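Local structure of esterase TesA (Pseudomonas aeruginosa, 4JGG) at residues 95-99 / 100-104; 106-109 / 110-114; 114-117 / 118-122; 130-133 / 134-138; 168-171 / 172-175. The protein hydrolyses carboxylic esters as a secreted GDSL-family serine esterase, acting well on Tween detergents and short-chain p-nitrophenyl esters and only weakly on palmitoyl-coenzyme A. All coordinates share one frame; numbering follows the deposited sequence.

Interaction 1 (95-99 / 100-104)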
loop_
_atom_site.group_PDB
_atom_site.type_symbol
_atom_site.label_atom_id
_atom_site.label_comp_id
_atom_site.label_asym_id
_atom_site.label_seq_id
_atom_site.Cartn_x
_atom_site.Cartn_y
_atom_site.Cartn_z
ATOM N N GLY A 95 4.260 4.556 -5.490
ATOM C CA GLY A 95 3.434 5.099 -6.548
ATOM C C GLY A 95 3.947 6.459 -6.947
ATOM O O GLY A 95 3.950 6.824 -8.124
ATOM N N ASN A 96 4.390 7.228 -5.953
ATOM C CA ASN A 96 4.975 8.540 -6.237
ATOM C C ASN A 96 6.354 8.445 -6.850
ATOM O O ASN A 96 6.681 9.219 -7.730
ATOM C CB ASN A 96 4.967 9.442 -4.999
ATOM C CG ASN A 96 3.578 9.946 -4.681
ATOM O OD1 ASN A 96 2.861 10.388 -5.578
ATOM N ND2 ASN A 96 3.166 9.839 -3.413
ATOM N N ASP A 97 7.148 7.473 -6.417
ATOM C CA ASP A 97 8.460 7.268 -7.027
ATOM C C ASP A 97 8.319 7.062 -8.530
ATOM O O ASP A 97 9.116 7.564 -9.303
ATOM C CB ASP A 97 9.177 6.058 -6.430
ATOM C CG ASP A 97 9.440 6.211 -4.939
ATOM O OD1 ASP A 97 8.513 6.609 -4.207
ATOM O OD2 ASP A 97 10.581 5.949 -4.519
ATOM N N GLY A 98 7.314 6.305 -8.947
ATOM C CA GLY A 98 7.112 6.067 -10.365
ATOM C C GLY A 98 6.523 7.255 -11.092
ATOM O O GLY A 98 6.940 7.612 -12.197
ATOM N N LEU A 99 5.533 7.875 -10.473
ATOM C CA LEU A 99 4.830 8.985 -11.079
ATOM C C LEU A 99 5.784 10.165 -11.285
ATOM O O LEU A 99 5.567 11.007 -12.165
ATOM C CB LEU A 99 3.662 9.388 -10.186
ATOM C CG LEU A 99 2.599 10.300 -10.775
ATOM C CD1 LEU A 99 1.738 9.522 -11.737
ATOM C CD2 LEU A 99 1.765 10.894 -9.645
ATOM N N ARG A 100 6.841 10.205 -10.474
ATOM C CA ARG A 100 7.869 11.240 -10.546
ATOM C C ARG A 100 9.040 10.886 -11.453
ATOM O O ARG A 100 9.891 11.723 -11.720
ATOM C CB ARG A 100 8.438 11.519 -9.158
ATOM C CG ARG A 100 7.471 12.162 -8.202
ATOM C CD ARG A 100 8.178 12.548 -6.935
ATOM N NE ARG A 100 7.255 12.522 -5.818
ATOM C CZ ARG A 100 7.550 12.896 -4.580
ATOM N NH1 ARG A 100 8.768 13.339 -4.279
ATOM N NH2 ARG A 100 6.612 12.825 -3.640
ATOM N N GLY A 101 9.113 9.652 -11.915
ATOM C CA GLY A 101 10.238 9.262 -12.746
ATOM C C GLY A 101 11.512 9.131 -11.938
ATOM O O GLY A 101 12.609 9.414 -12.423
ATOM N N MET A 102 11.372 8.717 -10.683
ATOM C CA MET A 102 12.546 8.487 -9.845
ATOM C C MET A 102 13.136 7.143 -10.237
ATOM O O MET A 102 12.557 6.429 -11.049
ATOM C CB MET A 102 12.157 8.514 -8.363
ATOM C CG MET A 102 11.433 9.806 -7.997
ATOM S SD MET A 102 10.990 10.041 -6.265
ATOM C CE MET A 102 12.557 9.858 -5.435
ATOM N N ALA A 103 14.277 6.794 -9.667
ATOM C CA ALA A 103 14.962 5.565 -10.061
ATOM C C ALA A 103 14.293 4.328 -9.445
ATOM O O ALA A 103 14.021 4.289 -8.253
ATOM C CB ALA A 103 16.430 5.633 -9.673
ATOM N N PRO A 104 14.006 3.322 -10.275
ATOM C CA PRO A 104 13.446 2.051 -9.815
ATOM C C PRO A 104 14.333 1.336 -8.804
ATOM O O PRO A 104 13.823 0.593 -7.970
ATOM C CB PRO A 104 13.371 1.226 -11.099
ATOM C CG PRO A 104 13.233 2.232 -12.174
ATOM C CD PRO A 104 14.044 3.409 -11.745
#

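Interaction 2 (106-109 / 110-114)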
loop_
_atom_site.group_PDB
_atom_site.type_symbol
_atom_site.label_atom_id
_atom_site.label_comp_id
_atom_site.label_asym_id
_atom_site.label_seq_id
_atom_site.Cartn_x
_atom_site.Cartn_y
_atom_site.Cartn_z
ATOM N N GLN A 106 16.347 2.659 -6.413
ATOM C CA GLN A 106 16.211 3.261 -5.088
ATOM C C GLN A 106 14.881 2.878 -4.434
ATOM O O GLN A 106 14.785 2.804 -3.206
ATOM C CB GLN A 106 16.388 4.790 -5.140
ATOM C CG GLN A 106 15.459 5.530 -6.119
ATOM C CD GLN A 106 14.155 6.010 -5.470
ATOM O OE1 GLN A 106 14.138 6.413 -4.299
ATOM N NE2 GLN A 106 13.068 5.977 -6.232
ATOM N N LEU A 107 13.864 2.634 -5.253
ATOM C CA LEU A 107 12.578 2.148 -4.755
ATOM C C LEU A 107 12.775 0.784 -4.128
ATOM O O LEU A 107 12.307 0.513 -3.016
ATOM C CB LEU A 107 11.553 2.037 -5.889
ATOM C CG LEU A 107 10.204 1.427 -5.495
ATOM C CD1 LEU A 107 9.521 2.226 -4.381
ATOM C CD2 LEU A 107 9.276 1.283 -6.699
ATOM N N GLN A 108 13.479 -0.080 -4.852
ATOM C CA GLN A 108 13.722 -1.441 -4.396
ATOM C C GLN A 108 14.505 -1.420 -3.086
ATOM O O GLN A 108 14.223 -2.182 -2.168
ATOM C CB GLN A 108 14.477 -2.231 -5.472
ATOM C CG GLN A 108 14.275 -3.740 -5.384
ATOM C CD GLN A 108 15.028 -4.363 -4.225
ATOM O OE1 GLN A 108 15.911 -3.739 -3.638
ATOM N NE2 GLN A 108 14.681 -5.605 -3.889
ATOM N N GLN A 109 15.483 -0.529 -2.996
ATOM C CA GLN A 109 16.299 -0.417 -1.788
ATOM C C GLN A 109 15.486 0.056 -0.572
ATOM O O GLN A 109 15.515 -0.554 0.508
ATOM C CB GLN A 109 17.456 0.552 -2.055
ATOM C CG GLN A 109 18.428 0.725 -0.895
ATOM C CD GLN A 109 19.415 1.854 -1.141
ATOM O OE1 GLN A 109 19.022 2.984 -1.448
ATOM N NE2 GLN A 109 20.703 1.553 -1.020
ATOM N N ASN A 110 14.774 1.160 -0.752
ATOM C CA ASN A 110 13.948 1.723 0.302
ATOM C C ASN A 110 12.851 0.778 0.803
ATOM O O ASN A 110 12.682 0.606 2.007
ATOM C CB ASN A 110 13.337 3.041 -0.162
ATOM C CG ASN A 110 14.378 4.119 -0.365
ATOM O OD1 ASN A 110 15.445 4.086 0.254
ATOM N ND2 ASN A 110 14.071 5.091 -1.228
ATOM N N LEU A 111 12.114 0.163 -0.118
ATOM C CA LEU A 111 11.036 -0.749 0.269
ATOM C C LEU A 111 11.597 -1.984 0.970
ATOM O O LEU A 111 11.071 -2.419 1.979
ATOM C CB LEU A 111 10.207 -1.182 -0.948
ATOM C CG LEU A 111 9.239 -0.213 -1.632
ATOM C CD1 LEU A 111 8.636 -0.915 -2.842
ATOM C CD2 LEU A 111 8.121 0.254 -0.689
ATOM N N ALA A 112 12.671 -2.538 0.420
ATOM C CA ALA A 112 13.358 -3.668 1.024
ATOM C C ALA A 112 13.748 -3.375 2.468
ATOM O O ALA A 112 13.466 -4.176 3.356
ATOM C CB ALA A 112 14.596 -4.031 0.197
ATOM N N SER A 113 14.394 -2.225 2.684
ATOM C CA SER A 113 14.815 -1.774 4.006
ATOM C C SER A 113 13.628 -1.561 4.954
ATOM O O SER A 113 13.702 -1.916 6.131
ATOM C CB SER A 113 15.643 -0.494 3.892
ATOM O OG SER A 113 16.077 -0.059 5.167
ATOM N N MET A 114 12.535 -1.000 4.441
ATOM C CA MET A 114 11.299 -0.880 5.225
ATOM C C MET A 114 10.805 -2.244 5.673
ATOM O O MET A 114 10.391 -2.402 6.811
ATOM C CB MET A 114 10.168 -0.200 4.429
ATOM C CG MET A 114 10.314 1.301 4.167
ATOM S SD MET A 114 8.807 2.002 3.422
ATOM C CE MET A 114 7.664 1.946 4.802
HETATM O O HOH W 1 16.419 6.808 -2.293
#

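Interaction 3 (114-117 / 118-122)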
loop_
_atom_site.group_PDB
_atom_site.type_symbol
_atom_site.label_atom_id
_atom_site.label_comp_id
_atom_site.label_asym_id
_atom_site.label_seq_id
_atom_site.Cartn_x
_atom_site.Cartn_y
_atom_site.Cartn_z
ATOM N N MET A 114 12.535 -1.000 4.441
ATOM C CA MET A 114 11.299 -0.880 5.225
ATOM C C MET A 114 10.805 -2.244 5.673
ATOM O O MET A 114 10.391 -2.402 6.811
ATOM C CB MET A 114 10.168 -0.200 4.429
ATOM C CG MET A 114 10.314 1.301 4.167
ATOM S SD MET A 114 8.807 2.002 3.422
ATOM C CE MET A 114 7.664 1.946 4.802
ATOM N N ALA A 115 10.803 -3.213 4.759
ATOM C CA ALA A 115 10.288 -4.548 5.053
ATOM C C ALA A 115 11.206 -5.249 6.035
ATOM O O ALA A 115 10.755 -5.991 6.905
ATOM C CB ALA A 115 10.132 -5.373 3.781
ATOM N N GLN A 116 12.500 -4.999 5.893
ATOM C CA GLN A 116 13.489 -5.513 6.833
ATOM C C GLN A 116 13.237 -4.981 8.236
ATOM O O GLN A 116 13.242 -5.739 9.205
ATOM C CB GLN A 116 14.900 -5.136 6.369
ATOM C CG GLN A 116 16.021 -5.754 7.181
ATOM C CD GLN A 116 16.422 -4.903 8.366
ATOM O OE1 GLN A 116 16.275 -3.683 8.345
ATOM N NE2 GLN A 116 16.937 -5.546 9.413
ATOM N N LYS A 117 13.010 -3.675 8.341
ATOM C CA LYS A 117 12.876 -3.036 9.646
ATOM C C LYS A 117 11.581 -3.453 10.337
ATOM O O LYS A 117 11.556 -3.651 11.553
ATOM C CB LYS A 117 12.937 -1.517 9.512
ATOM C CG LYS A 117 14.330 -0.953 9.293
ATOM C CD LYS A 117 14.258 0.558 9.147
ATOM C CE LYS A 117 15.602 1.181 8.769
ATOM N NZ LYS A 117 16.617 1.036 9.841
ATOM N N ALA A 118 10.508 -3.580 9.563
ATOM C CA ALA A 118 9.234 -4.054 10.107
ATOM C C ALA A 118 9.335 -5.492 10.610
ATOM O O ALA A 118 8.896 -5.808 11.721
ATOM C CB ALA A 118 8.131 -3.926 9.074
ATOM N N ARG A 119 9.908 -6.364 9.786
ATOM C CA ARG A 119 10.154 -7.746 10.182
ATOM C C ARG A 119 11.037 -7.790 11.431
ATOM O O ARG A 119 10.836 -8.625 12.310
ATOM C CB ARG A 119 10.823 -8.511 9.037
ATOM C CG ARG A 119 11.341 -9.887 9.419
ATOM C CD ARG A 119 12.296 -10.410 8.353
ATOM N NE ARG A 119 13.629 -9.807 8.456
ATOM C CZ ARG A 119 14.561 -9.905 7.513
ATOM N NH1 ARG A 119 14.299 -10.561 6.390
ATOM N NH2 ARG A 119 15.749 -9.340 7.680
ATOM N N ALA A 120 12.013 -6.887 11.504
ATOM C CA ALA A 120 12.901 -6.800 12.671
ATOM C C ALA A 120 12.172 -6.425 13.968
ATOM O O ALA A 120 12.632 -6.757 15.065
ATOM C CB ALA A 120 14.053 -5.819 12.401
ATOM N N GLU A 121 11.049 -5.720 13.843
ATOM C CA GLU A 121 10.251 -5.329 15.002
ATOM C C GLU A 121 9.308 -6.450 15.456
ATOM O O GLU A 121 8.794 -6.420 16.577
ATOM C CB GLU A 121 9.443 -4.059 14.705
ATOM C CG GLU A 121 8.486 -3.636 15.832
ATOM C CD GLU A 121 7.127 -4.331 15.756
ATOM O OE1 GLU A 121 6.708 -4.744 14.653
ATOM O OE2 GLU A 121 6.474 -4.472 16.801
ATOM N N GLY A 122 9.091 -7.431 14.587
ATOM C CA GLY A 122 8.190 -8.529 14.878
ATOM C C GLY A 122 6.940 -8.599 14.013
ATOM O O GLY A 122 6.068 -9.460 14.223
#

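Interaction 4 (130-133 / 134-138)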
loop_
_atom_site.group_PDB
_atom_site.type_symbol
_atom_site.label_atom_id
_atom_site.label_comp_id
_atom_site.label_asym_id
_atom_site.label_seq_id
_atom_site.Cartn_x
_atom_site.Cartn_y
_atom_site.Cartn_z
ATOM N N ILE A 130 1.673 -1.305 -7.197
ATOM C CA ILE A 130 0.825 -0.461 -8.024
ATOM C C ILE A 130 1.353 -0.373 -9.457
ATOM O O ILE A 130 2.559 -0.339 -9.676
ATOM C CB ILE A 130 0.683 0.944 -7.400
ATOM C CG1 ILE A 130 -0.092 0.847 -6.076
ATOM C CG2 ILE A 130 0.007 1.901 -8.359
ATOM C CD1 ILE A 130 -0.555 2.179 -5.546
ATOM N N GLN A 131 0.443 -0.396 -10.427
ATOM C CA GLN A 131 0.810 -0.218 -11.824
ATOM C C GLN A 131 0.348 1.145 -12.318
ATOM O O GLN A 131 -0.826 1.504 -12.202
ATOM C CB GLN A 131 0.231 -1.323 -12.703
ATOM C CG GLN A 131 0.956 -2.635 -12.546
ATOM C CD GLN A 131 0.597 -3.320 -11.249
ATOM O OE1 GLN A 131 -0.557 -3.272 -10.820
ATOM N NE2 GLN A 131 1.579 -3.953 -10.607
ATOM N N LEU A 132 1.291 1.912 -12.843
ATOM C CA LEU A 132 0.986 3.219 -13.390
ATOM C C LEU A 132 0.017 3.056 -14.565
ATOM O O LEU A 132 -0.148 1.952 -15.081
ATOM C CB LEU A 132 2.283 3.919 -13.815
ATOM C CG LEU A 132 3.090 4.481 -12.640
ATOM C CD1 LEU A 132 4.436 5.038 -13.097
ATOM C CD2 LEU A 132 2.275 5.550 -11.943
ATOM N N PRO A 133 -0.644 4.154 -14.971
ATOM C CA PRO A 133 -1.636 4.073 -16.050
ATOM C C PRO A 133 -0.986 3.662 -17.374
ATOM O O PRO A 133 0.191 3.943 -17.596
ATOM C CB PRO A 133 -2.186 5.507 -16.140
ATOM C CG PRO A 133 -1.836 6.150 -14.821
ATOM C CD PRO A 133 -0.539 5.514 -14.410
ATOM N N PRO A 134 -1.754 2.991 -18.243
ATOM C CA PRO A 134 -1.289 2.443 -19.520
ATOM C C PRO A 134 -0.492 3.427 -20.379
ATOM O O PRO A 134 0.450 3.003 -21.053
ATOM C CB PRO A 134 -2.598 2.077 -20.225
ATOM C CG PRO A 134 -3.507 1.728 -19.128
ATOM C CD PRO A 134 -3.182 2.705 -18.022
ATOM N N ASN A 135 -0.856 4.708 -20.367
ATOM C CA ASN A 135 -0.157 5.706 -21.183
ATOM C C ASN A 135 1.331 5.885 -20.849
ATOM O O ASN A 135 2.062 6.566 -21.580
ATOM C CB ASN A 135 -0.879 7.062 -21.132
ATOM C CG ASN A 135 -0.934 7.655 -19.723
ATOM O OD1 ASN A 135 -1.612 7.122 -18.841
ATOM N ND2 ASN A 135 -0.236 8.771 -19.517
ATOM N N TYR A 136 1.782 5.293 -19.743
ATOM C CA TYR A 136 3.211 5.315 -19.422
ATOM C C TYR A 136 3.962 4.267 -20.262
ATOM O O TYR A 136 5.175 4.341 -20.436
ATOM C CB TYR A 136 3.440 5.132 -17.913
ATOM C CG TYR A 136 3.104 6.377 -17.112
ATOM C CD1 TYR A 136 4.104 7.136 -16.501
ATOM C CD2 TYR A 136 1.792 6.821 -17.009
ATOM C CE1 TYR A 136 3.794 8.294 -15.782
ATOM C CE2 TYR A 136 1.475 7.970 -16.297
ATOM C CZ TYR A 136 2.475 8.699 -15.690
ATOM O OH TYR A 136 2.141 9.835 -14.993
ATOM N N GLY A 137 3.226 3.297 -20.800
ATOM C CA GLY A 137 3.828 2.271 -21.642
ATOM C C GLY A 137 4.418 1.151 -20.810
ATOM O O GLY A 137 4.977 1.403 -19.742
ATOM N N PRO A 138 4.296 -0.093 -21.296
ATOM C CA PRO A 138 4.671 -1.301 -20.554
ATOM C C PRO A 138 6.082 -1.261 -19.970
ATOM O O PRO A 138 6.275 -1.695 -18.837
ATOM C CB PRO A 138 4.573 -2.404 -21.612
ATOM C CG PRO A 138 3.604 -1.892 -22.598
ATOM C CD PRO A 138 3.767 -0.412 -22.637
#

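Interaction 5 (168-171 / 172-175)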
loop_
_atom_site.group_PDB
_atom_site.type_symbol
_atom_site.label_atom_id
_atom_site.label_comp_id
_atom_site.label_asym_id
_atom_site.label_seq_id
_atom_site.Cartn_x
_atom_site.Cartn_y
_atom_site.Cartn_z
ATOM N N GLY A 168 -7.639 0.897 -11.659
ATOM C CA GLY A 168 -6.794 1.676 -12.544
ATOM C C GLY A 168 -7.264 1.658 -13.983
ATOM O O GLY A 168 -7.550 0.593 -14.549
ATOM N N GLY A 169 -7.355 2.845 -14.572
ATOM C CA GLY A 169 -7.735 2.988 -15.966
ATOM C C GLY A 169 -9.228 2.869 -16.215
ATOM O O GLY A 169 -9.722 3.242 -17.285
ATOM N N VAL A 170 -9.954 2.353 -15.228
ATOM C CA VAL A 170 -11.391 2.163 -15.378
ATOM C C VAL A 170 -12.155 3.469 -15.169
ATOM O O VAL A 170 -11.800 4.283 -14.315
ATOM C CB VAL A 170 -11.921 1.079 -14.421
ATOM C CG1 VAL A 170 -13.430 0.989 -14.509
ATOM C CG2 VAL A 170 -11.281 -0.267 -14.741
ATOM N N GLN A 171 -13.197 3.672 -15.970
ATOM C CA GLN A 171 -14.074 4.821 -15.798
ATOM C C GLN A 171 -15.027 4.565 -14.641
ATOM O O GLN A 171 -15.536 3.453 -14.476
ATOM C CB GLN A 171 -14.869 5.105 -17.076
ATOM C CG GLN A 171 -15.759 6.336 -16.972
ATOM C CD GLN A 171 -16.597 6.566 -18.212
ATOM O OE1 GLN A 171 -16.275 6.073 -19.295
ATOM N NE2 GLN A 171 -17.688 7.314 -18.058
ATOM N N GLY A 172 -15.274 5.603 -13.852
ATOM C CA GLY A 172 -16.098 5.479 -12.664
ATOM C C GLY A 172 -15.269 5.164 -11.438
ATOM O O GLY A 172 -15.589 5.602 -10.338
ATOM N N MET A 173 -14.193 4.409 -11.628
ATOM C CA MET A 173 -13.377 3.948 -10.508
ATOM C C MET A 173 -12.265 4.940 -10.150
ATOM O O MET A 173 -11.872 5.059 -8.986
ATOM C CB MET A 173 -12.800 2.562 -10.811
ATOM C CG MET A 173 -13.870 1.489 -10.953
ATOM S SD MET A 173 -14.855 1.365 -9.456
ATOM C CE MET A 173 -14.292 -0.212 -8.840
ATOM N N MET A 174 -11.776 5.646 -11.166
ATOM C CA MET A 174 -10.742 6.664 -11.005
ATOM C C MET A 174 -11.347 8.052 -10.938
ATOM O O MET A 174 -12.335 8.327 -11.604
ATOM C CB MET A 174 -9.774 6.626 -12.189
ATOM C CG MET A 174 -8.884 5.412 -12.201
ATOM S SD MET A 174 -8.537 4.893 -10.516
ATOM C CE MET A 174 -7.238 6.000 -10.062
ATOM N N GLN A 175 -10.744 8.937 -10.148
ATOM C CA GLN A 175 -11.081 10.346 -10.246
ATOM C C GLN A 175 -10.499 10.845 -11.570
ATOM O O GLN A 175 -9.728 10.140 -12.215
ATOM C CB GLN A 175 -10.531 11.143 -9.058
ATOM C CG GLN A 175 -11.013 10.613 -7.701
ATOM C CD GLN A 175 -10.371 11.324 -6.524
ATOM O OE1 GLN A 175 -10.055 12.509 -6.604
ATOM N NE2 GLN A 175 -10.162 10.598 -5.430
#

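Interaction 1 (95-99 / 100-104)
Three backbone bonds tie Asn96, Asp97 and Gly98 to the residues that end their short helix. Arg100 N donates to Asn96 O at 2.9 Å, a helical bond. Met102 N reaches Asp97 O, also at 2.9 Å and nearly along the C=O axis, while Gly101 N comes to Gly98 O at 3.0 Å from above the carbonyl plane. Gly101, at a positive phi of 72°, turns the chain out of the helix in a Schellman motif. The side chains add van der Waals contacts, mostly to backbone atoms. Arg100 runs extended back over the helix, its CG 3.1 Å from Asn96 O; its NE, 3.9 Å from Asn96 CB, meets a side chain. Met102 folds inward and sets SD 3.8 Å from Asp97 CA. The polar ends look elsewhere: Asn96 ND2 binds Asp68 O, and Asp97 OD2 bonds with Ser70 OG. Asn96 and Asp97 belong to the GxND block of SGNH hydrolases, whose asparagine lends its amide to the oxyanion hole in relatives, probably here too. The helix follows strand 88-92 and leads into helix 104-121, with Asp29 and Thr69 on loops beside it and Tyr140 of helix 138-155 bonded to Gly98 O.

Interaction 2 (106-109 / 110-114)
Gln106 and Asn110 sit one turn apart on helix 104-121, a flanking helix of the alpha/beta/alpha fold, and a water joins their amides. The water donates to Gln106 OE1 and accepts from Asn110 ND2, at 3.1 Å on each arm. The direct approach of Gln106 OE1 to Asn110 ND2, 3.3 Å, is too badly angled to count as a bond; the two amides are turned 79° against each other, and the water makes the link. Gln106 CG lies between its own backbone N and carbonyl carbon (chi1 55°), and a further bend at chi2 curls the amide back, putting NE2 on Ala103 O. Asn110 ND2 has a second partner in Ser70 OG, at the start of helix 70-84, so both amide nitrogens are well supplied. Gln108 sends NE2 across to Gln154 OE1 on helix 138-155. The backbone needs are met in the usual helical way: Asn110, Leu111, Ala112 and Ser113 each donate to the carbonyl four residues earlier, Leu111 N to Leu107 O at 2.9 Å being typical. On the buried side Leu111 reaches strand 88-92 at Ile91, and both leucines touch helix 138-155. There they also meet each other by their methyls, Leu107 CD1 lying 3.6 Å from Leu111 CD1.

Interaction 3 (114-117 / 118-122)
Arg119 folds back over Gln116 in the last turns of helix 104-121, which closes with a Schellman motif at Gly122. Starting at the root of the arginine, CB lies 3.3 Å from Ala115 O, the same carbonyl that accepts Arg119 N at 3.0 Å. With CG anti to the backbone N (chi1 170°), the chain runs outward through CG and CD, then bends at chi3 (78°) and comes back toward the preceding turn. NE ends 4.2 Å from Gln116 O, too far to bind it. NH2 goes further and rests 3.6 Å from Gln116 CG, so the guanidinium meets the aliphatic part of the glutamine; its plane stands 86° from the glutamine amide. NH1 faces Glu155 at the end of helix 138-155 in a long, weak ion pair. On the inner side Met114 and Ala118 settle on strand 88-92, and Ala115 and Ala118 on Val125 of strand 124-128. Helical bonding continues through Ala120 N to Gln116 O at 2.8 Å, then slackens, Glu121 N to Lys117 O being weak. At the very end, Gly122 takes a positive phi and its N bonds to Arg119 O at 3.1 Å.

Interaction 4 (130-133 / 134-138)
From Pro133 the backbone enters a single 3-10 turn, Tyr136 N donating to Pro133 O at 3.0 Å and, one residue on, Gly137 N to Pro134 O at 2.8 Å. That turn swings the tyrosine ring back beside the two residues ahead of it. The Pro133 ring flanks the tyrosine: Pro133 CD is 3.7 Å from Tyr136 CE2, and Pro133 O meets the edge of the ring, close to level with it, 3.3 Å from Tyr136 CD2. Leu132 comes over a face instead, its CB 4.2 Å above the ring and displaced from the centre, while its CD1 approaches Tyr136 CD1 at 4.0 Å. The ring is thus bordered along an edge and across a face by the residues that lead into the turn. Asn135 runs alongside Pro133; at chi1 62° its amide swings back until OD1 is 3.2 Å from Pro133 CB. Leu132 and Tyr136 both lean on Leu99 of helix 95-99, and Pro133 touches Ile179. Gly137, with positive phi, then takes the N-cap position of helix 138-155. This is a crossover loop leaving the C-terminal end of a parallel strand, 124-128, the end of the sheet where SGNH hydrolases carry their active site; the side chain of Pro133 is about 8 Å from that of Asp177, a probable member of the catalytic triad.

Interaction 5 (168-171 / 172-175)
Val170 O accepts the one hydrogen bond that spans this turn, from Met174 N at 3.4 Å, a long and weak one with an N-H...O angle of 147°. Joining residues four apart outside any regular helix, it closes what amounts to a loose alpha-turn. Gly172 makes the bend inside it at a positive phi of 92°, a backbone shape glycine adopts readily. Gly169, also at positive phi, bends the chain on the way in.

Across the turn, Val170 and Met173 run next to each other in the same direction. Val170 CG1 touches Met173 CG at 3.6 Å, and the two CB atoms are 4.0 Å apart. Val170 CG1 stands anti to its own nitrogen (chi1 175°), which carries this methyl to the methionine, whereas beyond CG Met173 bends twice and its thioether turns off. Met174 curls the other way, back over the glycines: its CG lies 3.8 Å from Gly169 N and its SD 4.2 Å from Gly168 CA. Its side chain also touches Val167 and Pro181, and comes within about 5 Å of that of His180, the probable catalytic histidine.

The whole turn stands at the surface, in the long loop between strand 158-160 and helix 186-197. Backbone bonding of Met173 to Ala182, and bonds from Gln175 NE2 to Pro181 O and Leu35 O, fasten it to the segment that approaches helix 186-197 and to the loop after helix 30-33.

Interactions 1, 4 and 5 gather near the probable catalytic residues, while interactions 2 and 3 run away from them along helix 104-121. In interaction 1 the side chain of Asn96 is about 5 Å from that of Ser30, the likely nucleophile. Interaction 1 meets interaction 2 through Asp97 OD2 and Gln106 NE2, 3.0 Å apart and probably hydrogen-bonded, and packs on interaction 4, Leu99 CD1 lying 3.3 Å from Tyr136 OH. Interactions 4 and 5 come within about 5 Å at their nearest atoms without touching. Interactions 2 and 3 share Met114. The centres of interactions 3 and 5 are 34 Å apart, on opposite sides of the chain's centre.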